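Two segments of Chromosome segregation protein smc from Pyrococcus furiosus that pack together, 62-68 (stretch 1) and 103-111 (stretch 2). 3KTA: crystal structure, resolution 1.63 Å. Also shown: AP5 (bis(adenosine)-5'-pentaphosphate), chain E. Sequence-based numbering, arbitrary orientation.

Stretch 1 62-68: RISDLIF
Stretch 2 (103-111) RRRVYPDGR

No hydrogen bond joins these stretches; apolar packing does, burying 332 Å² summed over both sides. Residues 63-66 form a 3-10 segment, with Leu66 N to Ile63 O at 3.1 Å and Ile67 N to Ser64 O at 3.0 Å continuing the pattern. In the other stretch, strand 103-106 runs into a type I turn from Tyr107 to Gly110, closed by Gly110 N to Tyr107 O at 2.8 Å. The closest CA atoms across the stretches are those of Ser64 and Pro108, 5.1 Å apart.

Val106 (chi1 p, 64°) lies between two isoleucines, its branched side chain offering a methyl to each: CG2 meets Ile63 CG2 at 3.7 Å, and CG1 lies 4.3 Å from Ile67 CG1. Ile63 is t, p (-153°, 71°); its CG2 also reaches Gly110 O at 3.6 Å, while CG1 sits 4.1 Å from Arg104 NH2, at the end of an all-t arginine. Ile67 is m, t (-60°, 176°), an extended chain that carries CD1 to 3.9 Å from Pro108 CD. Ser64 (p, 58°) points its CA-to-CB bond toward the other stretch, and its CB lies 3.4 Å from Pro108 O.

Gly110, at phi/psi 100/-5, suits its place because a CB would jam against the preceding carbonyl. Asp109 (p, 59°) steadies the turn, its OD1 accepting from Arg111 N at 3.0 Å.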

# COMPACT_ATOMS: atom_id res chain seq x y z
N ARG A 62 -8.00 21.05 -0.45
CA ARG A 62 -9.17 20.70 0.35
C ARG A 62 -9.89 19.54 -0.31
O ARG A 62 -9.67 19.26 -1.49
CB ARG A 62 -10.11 21.90 0.53
CG ARG A 62 -10.80 22.33 -0.75
CD ARG A 62 -10.07 23.48 -1.42
N ILE A 63 -10.75 18.88 0.44
CA ILE A 63 -11.39 17.66 -0.04
C ILE A 63 -12.22 17.84 -1.31
O ILE A 63 -12.27 16.96 -2.16
CB ILE A 63 -12.24 17.00 1.07
CG1 ILE A 63 -12.33 15.49 0.85
CG2 ILE A 63 -13.61 17.67 1.17
CD1 ILE A 63 -11.02 14.78 1.11
N SER A 64 -12.86 19.00 -1.48
CA SER A 64 -13.65 19.25 -2.68
C SER A 64 -12.80 19.30 -3.95
O SER A 64 -13.32 19.13 -5.07
CB SER A 64 -14.47 20.54 -2.54
OG SER A 64 -13.63 21.65 -2.28
N ASP A 65 -11.49 19.52 -3.79
CA ASP A 65 -10.56 19.57 -4.91
C ASP A 65 -10.40 18.20 -5.56
O ASP A 65 -9.78 18.07 -6.62
CB ASP A 65 -9.20 20.08 -4.47
CG ASP A 65 -9.20 21.57 -4.13
OD1 ASP A 65 -10.02 22.32 -4.71
OD2 ASP A 65 -8.38 21.99 -3.28
N LEU A 66 -10.96 17.17 -4.91
CA LEU A 66 -10.95 15.82 -5.46
C LEU A 66 -11.99 15.65 -6.56
O LEU A 66 -12.04 14.61 -7.22
CB LEU A 66 -11.21 14.82 -4.34
CG LEU A 66 -10.14 14.70 -3.25
CD1 LEU A 66 -10.60 13.70 -2.21
CD2 LEU A 66 -8.80 14.28 -3.85
N ILE A 67 -12.85 16.65 -6.74
CA ILE A 67 -13.88 16.54 -7.74
C ILE A 67 -13.32 16.83 -9.12
O ILE A 67 -12.66 17.85 -9.33
CB ILE A 67 -15.07 17.47 -7.44
CG1 ILE A 67 -15.68 17.08 -6.09
CG2 ILE A 67 -16.10 17.35 -8.54
CD1 ILE A 67 -16.81 18.02 -5.64
N PHE A 68 -13.60 15.92 -10.05
CA PHE A 68 -13.16 16.04 -11.43
C PHE A 68 -13.47 17.39 -12.04
O PHE A 68 -14.62 17.84 -12.05
CB PHE A 68 -13.79 14.96 -12.30
CG PHE A 68 -13.49 15.13 -13.75
CD1 PHE A 68 -12.19 14.96 -14.24
CD2 PHE A 68 -14.50 15.46 -14.65
CE1 PHE A 68 -11.92 15.10 -15.59
CE2 PHE A 68 -14.23 15.61 -16.00
CZ PHE A 68 -12.94 15.44 -16.47
N ARG A 103 -19.37 3.13 0.16
CA ARG A 103 -19.38 4.22 -0.82
C ARG A 103 -19.24 5.53 -0.08
O ARG A 103 -19.82 5.72 0.99
CB ARG A 103 -20.70 4.22 -1.62
CG ARG A 103 -20.81 5.36 -2.61
CD ARG A 103 -21.71 5.00 -3.78
NE ARG A 103 -23.05 4.61 -3.35
CZ ARG A 103 -24.11 5.41 -3.39
NH1 ARG A 103 -23.99 6.66 -3.83
NH2 ARG A 103 -25.30 4.97 -2.98
N ARG A 104 -18.45 6.44 -0.66
CA ARG A 104 -18.31 7.79 -0.13
C ARG A 104 -18.50 8.78 -1.26
O ARG A 104 -17.95 8.62 -2.36
CB ARG A 104 -16.93 8.00 0.50
CG ARG A 104 -16.79 9.36 1.15
CD ARG A 104 -15.36 9.61 1.62
NE ARG A 104 -15.19 10.95 2.20
CZ ARG A 104 -14.06 11.36 2.76
NH1 ARG A 104 -13.01 10.55 2.82
NH2 ARG A 104 -13.97 12.59 3.27
N ARG A 105 -19.27 9.82 -0.99
CA ARG A 105 -19.48 10.87 -1.97
C ARG A 105 -19.15 12.21 -1.32
O ARG A 105 -19.61 12.48 -0.21
CB ARG A 105 -20.94 10.85 -2.45
CG ARG A 105 -21.30 11.94 -3.44
CD ARG A 105 -22.79 11.91 -3.77
NE ARG A 105 -23.18 10.73 -4.53
CZ ARG A 105 -24.41 10.53 -4.99
NH1 ARG A 105 -25.35 11.44 -4.76
NH2 ARG A 105 -24.71 9.44 -5.68
N VAL A 106 -18.34 13.03 -1.97
CA VAL A 106 -18.05 14.36 -1.46
C VAL A 106 -18.61 15.42 -2.40
O VAL A 106 -18.51 15.29 -3.61
CB VAL A 106 -16.53 14.60 -1.26
CG1 VAL A 106 -15.81 14.54 -2.60
CG2 VAL A 106 -16.30 15.94 -0.59
N TYR A 107 -19.19 16.47 -1.82
CA TYR A 107 -19.80 17.54 -2.59
C TYR A 107 -18.91 18.78 -2.65
O TYR A 107 -17.98 18.91 -1.87
CB TYR A 107 -21.16 17.90 -1.98
CG TYR A 107 -22.20 16.84 -2.21
CD1 TYR A 107 -22.38 15.80 -1.31
CD2 TYR A 107 -22.99 16.86 -3.35
CE1 TYR A 107 -23.33 14.82 -1.54
CE2 TYR A 107 -23.95 15.90 -3.58
CZ TYR A 107 -24.12 14.88 -2.67
OH TYR A 107 -25.07 13.92 -2.90
N PRO A 108 -19.21 19.69 -3.59
CA PRO A 108 -18.41 20.91 -3.73
C PRO A 108 -18.26 21.71 -2.43
O PRO A 108 -17.29 22.45 -2.29
CB PRO A 108 -19.19 21.71 -4.78
CG PRO A 108 -19.86 20.68 -5.60
CD PRO A 108 -20.22 19.57 -4.66
N ASP A 109 -19.19 21.56 -1.49
CA ASP A 109 -19.09 22.31 -0.23
C ASP A 109 -18.25 21.60 0.82
O ASP A 109 -18.02 22.13 1.91
CB ASP A 109 -20.48 22.64 0.33
CG ASP A 109 -21.31 21.40 0.60
OD1 ASP A 109 -20.72 20.31 0.78
OD2 ASP A 109 -22.55 21.52 0.64
N GLY A 110 -17.78 20.39 0.50
CA GLY A 110 -16.85 19.70 1.37
C GLY A 110 -17.45 18.63 2.27
O GLY A 110 -16.72 17.93 2.98
N ARG A 111 -18.78 18.51 2.25
CA ARG A 111 -19.45 17.49 3.05
C ARG A 111 -19.46 16.13 2.34
O ARG A 111 -19.53 16.06 1.10
CB ARG A 111 -20.88 17.92 3.40
CG ARG A 111 -20.94 19.02 4.46
CD ARG A 111 -22.36 19.27 4.93
NE ARG A 111 -23.17 19.97 3.93
CZ ARG A 111 -24.47 20.22 4.06
NH1 ARG A 111 -25.11 19.84 5.16
NH2 ARG A 111 -25.12 20.87 3.10
PA AP5 E . 4.50 15.18 -10.95
O1A AP5 E . 4.89 15.73 -12.31
O2A AP5 E . 3.64 16.14 -10.17
O3A AP5 E . 3.68 13.79 -11.06
PB AP5 E . 4.01 12.66 -12.12
O1B AP5 E . 5.51 12.54 -12.32
O2B AP5 E . 3.22 12.81 -13.39
O3B AP5 E . 3.41 11.51 -11.17
PG AP5 E . 3.24 10.03 -11.67
O1G AP5 E . 4.21 9.78 -12.81
O2G AP5 E . 3.48 9.16 -10.48
O3G AP5 E . 1.78 10.06 -12.28
PD AP5 E . 0.53 9.15 -11.93
O1D AP5 E . 0.29 8.18 -13.05
O2D AP5 E . 0.60 8.54 -10.55
O3D AP5 E . -0.61 10.29 -12.02
PE AP5 E . -1.55 10.80 -10.80
O1E AP5 E . -2.41 9.63 -10.38
O2E AP5 E . -0.74 11.46 -9.75
O5F AP5 E . 5.81 14.73 -10.12
C5F AP5 E . 6.61 15.61 -9.36
C4F AP5 E . 7.79 14.88 -8.70
O4F AP5 E . 7.31 14.12 -7.60
C3F AP5 E . 8.46 13.87 -9.63
O3F AP5 E . 9.78 13.63 -9.17
C2F AP5 E . 7.66 12.61 -9.38
O2F AP5 E . 8.42 11.45 -9.62
C1F AP5 E . 7.27 12.74 -7.92
N9A AP5 E . 5.89 12.30 -7.66
C8A AP5 E . 4.89 12.12 -8.58
N7A AP5 E . 3.77 11.75 -7.92
C5A AP5 E . 4.05 11.69 -6.60
C6A AP5 E . 3.27 11.35 -5.50
N6A AP5 E . 2.04 10.87 -5.66
N1A AP5 E . 3.84 11.38 -4.25
C2A AP5 E . 5.17 11.75 -4.09
N3A AP5 E . 5.94 12.08 -5.18
C4A AP5 E . 5.38 12.04 -6.42
O5J AP5 E . -2.48 11.80 -11.65
C5J AP5 E . -2.06 13.13 -11.90
C4J AP5 E . -3.11 13.76 -12.81
O4J AP5 E . -4.35 13.79 -12.11
C3J AP5 E . -2.75 15.21 -13.15
O3J AP5 E . -2.92 15.40 -14.53
C2J AP5 E . -3.78 15.99 -12.37
O2J AP5 E . -4.05 17.26 -12.94
C1J AP5 E . -4.96 15.03 -12.38
N9B AP5 E . -5.93 15.44 -11.36
C8B AP5 E . -5.81 15.46 -10.00
N7B AP5 E . -6.96 15.94 -9.47
C5B AP5 E . -7.81 16.22 -10.49
C6B AP5 E . -9.10 16.73 -10.55
N6B AP5 E . -9.70 17.16 -9.44
N1B AP5 E . -9.69 16.90 -11.77
C2B AP5 E . -9.04 16.59 -12.95
N3B AP5 E . -7.75 16.08 -12.88
C4B AP5 E . -7.17 15.91 -11.68